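PDB 3FS3: nucleosome assembly protein 1, putative from Plasmodium falciparum, which probably acts as a histone chaperone of the nucleosome assembly protein family, binding histones and chromatin. Local coordinates for residues F169-V174 / V199-D204. Residues are numbered along the deposited sequence; the frame is centred on the assembly and turned at random.
Sequences FFSNSV and VIDWYD
N172 reaches across to the backbone of 199-204 and binds it with both ends of its side-chain amide. OD1 takes the N-H of D201 on a lone pair, in the carbonyl plane, at 2.7 Å from D201 N. On the other branch, ND2 donates to V199 O at 3.2 Å, a more bent bond (140° at the hydrogen), with that oxygen tilted from the amide plane. A chi1 of -47° puts CG of N172 beside the backbone N; the side chains of N172 and D201 cross at about a right angle, amide and carboxylate planes nearly parallel. A water donates to D201 OD2 and also bonds S171 OG, linking the two segments where both residues are exposed.

Further along, the backbones pair directly at a single bridge, F170 with W202. Y203 N donates almost straight to F169 O (2.8 Å), while S171 N makes a longer bond to D201 O; D201 is the central residue of an inverse gamma turn, closed by a weak bond from W202 N to I200 O. The Y203 ring meets the backbone of 169-171 obliquely, CE2 lying 3.5 Å from F170 C and OH meeting S171 CB.

Beside the bridge, the buried F170 turns its ring edge to one face of W202, planes 82° apart, with CD2 offset toward the rim of the indole. I200 CG2 lies over the same face and also touches F170 CD2 at 3.6 Å. I136 of helix 131-137 touches the side chains of F170 and W202.

The contact thus joins the loop before strand 174-181 to the chain leaving strand 192-197, an outermost strand of the antiparallel sheet. An asparagine amide replaces a backbone partner beyond the bridge, so polar pairing continues while aromatic and aliphatic groups supply the apolar packing.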
loop_
_atom_site.group_PDB
_atom_site.type_symbol
_atom_site.label_atom_id
_atom_site.label_comp_id
_atom_site.label_asym_id
_atom_site.label_seq_id
_atom_site.Cartn_x
_atom_site.Cartn_y
_atom_site.Cartn_z
ATOM N N PHE A 169 30.326 -0.042 22.767
ATOM C CA PHE A 169 29.004 0.294 23.287
ATOM C C PHE A 169 28.203 -0.899 23.792
ATOM O O PHE A 169 27.613 -0.841 24.870
ATOM C CB PHE A 169 28.229 1.050 22.213
ATOM C CG PHE A 169 28.866 2.345 21.836
ATOM C CD1 PHE A 169 28.741 3.462 22.665
ATOM C CD2 PHE A 169 29.637 2.442 20.687
ATOM C CE1 PHE A 169 29.383 4.664 22.355
ATOM C CE2 PHE A 169 30.284 3.639 20.364
ATOM C CZ PHE A 169 30.155 4.754 21.204
ATOM N N PHE A 170 28.168 -1.975 23.012
ATOM C CA PHE A 170 27.461 -3.177 23.425
ATOM C C PHE A 170 28.162 -4.386 22.836
ATOM O O PHE A 170 28.888 -4.264 21.852
ATOM C CB PHE A 170 25.981 -3.128 23.007
ATOM C CG PHE A 170 25.755 -2.858 21.548
ATOM C CD1 PHE A 170 26.080 -3.811 20.588
ATOM C CD2 PHE A 170 25.170 -1.657 21.136
ATOM C CE1 PHE A 170 25.821 -3.576 19.240
ATOM C CE2 PHE A 170 24.908 -1.410 19.788
ATOM C CZ PHE A 170 25.234 -2.375 18.840
ATOM N N SER A 171 27.958 -5.548 23.447
ATOM C CA SER A 171 28.614 -6.772 22.992
ATOM C C SER A 171 27.921 -7.491 21.837
ATOM O O SER A 171 28.561 -8.242 21.110
ATOM C CB SER A 171 28.764 -7.744 24.169
ATOM O OG SER A 171 27.499 -8.043 24.742
ATOM N N ASN A 172 26.621 -7.263 21.676
ATOM C CA ASN A 172 25.841 -7.912 20.617
ATOM C C ASN A 172 26.513 -7.747 19.265
ATOM O O ASN A 172 26.873 -6.632 18.874
ATOM C CB ASN A 172 24.435 -7.308 20.525
ATOM C CG ASN A 172 23.763 -7.180 21.870
ATOM O OD1 ASN A 172 24.110 -6.308 22.667
ATOM N ND2 ASN A 172 22.801 -8.054 22.138
ATOM N N SER A 173 26.683 -8.850 18.548
ATOM C CA SER A 173 27.292 -8.765 17.232
ATOM C C SER A 173 26.161 -8.493 16.247
ATOM O O SER A 173 26.401 -8.080 15.119
ATOM C CB SER A 173 28.007 -10.075 16.872
ATOM O OG SER A 173 27.069 -11.074 16.529
ATOM N N VAL A 174 24.923 -8.722 16.686
ATOM C CA VAL A 174 23.750 -8.495 15.844
ATOM C C VAL A 174 22.518 -8.074 16.638
ATOM O O VAL A 174 22.213 -8.658 17.675
ATOM C CB VAL A 174 23.349 -9.768 15.064
ATOM C CG1 VAL A 174 22.160 -9.470 14.176
ATOM C CG2 VAL A 174 24.518 -10.275 14.239
ATOM N N VAL A 199 17.555 -7.737 23.141
ATOM C CA VAL A 199 17.911 -6.890 24.262
ATOM C C VAL A 199 19.385 -6.505 24.064
ATOM O O VAL A 199 20.256 -7.366 23.912
ATOM C CB VAL A 199 17.717 -7.646 25.606
ATOM C CG1 VAL A 199 18.339 -9.020 25.513
ATOM C CG2 VAL A 199 18.359 -6.875 26.752
ATOM N N ILE A 200 19.653 -5.207 24.051
ATOM C CA ILE A 200 21.004 -4.713 23.845
ATOM C C ILE A 200 21.838 -4.858 25.107
ATOM O O ILE A 200 21.445 -4.392 26.166
ATOM C CB ILE A 200 20.978 -3.226 23.432
ATOM C CG1 ILE A 200 20.110 -3.055 22.180
ATOM C CG2 ILE A 200 22.412 -2.717 23.179
ATOM C CD1 ILE A 200 19.948 -1.606 21.733
ATOM N N ASP A 201 22.995 -5.500 24.997
ATOM C CA ASP A 201 23.856 -5.667 26.162
ATOM C C ASP A 201 24.849 -4.524 26.264
ATOM O O ASP A 201 26.032 -4.687 25.967
ATOM C CB ASP A 201 24.587 -7.005 26.093
ATOM C CG ASP A 201 23.629 -8.177 26.157
ATOM O OD1 ASP A 201 22.789 -8.181 27.080
ATOM O OD2 ASP A 201 23.707 -9.081 25.295
ATOM N N TRP A 202 24.357 -3.368 26.702
ATOM C CA TRP A 202 25.192 -2.176 26.832
ATOM C C TRP A 202 26.349 -2.321 27.817
ATOM O O TRP A 202 26.197 -2.905 28.890
ATOM C CB TRP A 202 24.353 -0.967 27.272
ATOM C CG TRP A 202 23.243 -0.570 26.346
ATOM C CD1 TRP A 202 21.924 -0.898 26.460
ATOM C CD2 TRP A 202 23.349 0.266 25.185
ATOM N NE1 TRP A 202 21.197 -0.313 25.447
ATOM C CE2 TRP A 202 22.048 0.408 24.650
ATOM C CE3 TRP A 202 24.420 0.912 24.548
ATOM C CZ2 TRP A 202 21.785 1.170 23.503
ATOM C CZ3 TRP A 202 24.158 1.672 23.407
ATOM C CH2 TRP A 202 22.849 1.793 22.898
ATOM N N TYR A 203 27.507 -1.779 27.454
ATOM C CA TYR A 203 28.648 -1.816 28.355
ATOM C C TYR A 203 28.495 -0.675 29.360
ATOM O O TYR A 203 27.695 0.246 29.158
ATOM C CB TYR A 203 29.961 -1.660 27.593
ATOM C CG TYR A 203 30.365 -2.881 26.804
ATOM C CD1 TYR A 203 30.526 -4.122 27.429
ATOM C CD2 TYR A 203 30.653 -2.785 25.443
ATOM C CE1 TYR A 203 30.977 -5.240 26.709
ATOM C CE2 TYR A 203 31.101 -3.884 24.722
ATOM C CZ TYR A 203 31.268 -5.104 25.356
ATOM O OH TYR A 203 31.767 -6.164 24.636
ATOM N N ASP A 204 29.262 -0.743 30.440
ATOM C CA ASP A 204 29.204 0.258 31.496
ATOM C C ASP A 204 29.187 1.711 30.984
ATOM O O ASP A 204 29.956 2.077 30.098
ATOM C CB ASP A 204 30.372 0.036 32.459
ATOM C CG ASP A 204 30.122 0.636 33.822
ATOM O OD1 ASP A 204 28.942 0.784 34.203
ATOM O OD2 ASP A 204 31.107 0.943 34.521
HETATM O O HOH W 1 25.557 -9.648 23.605
#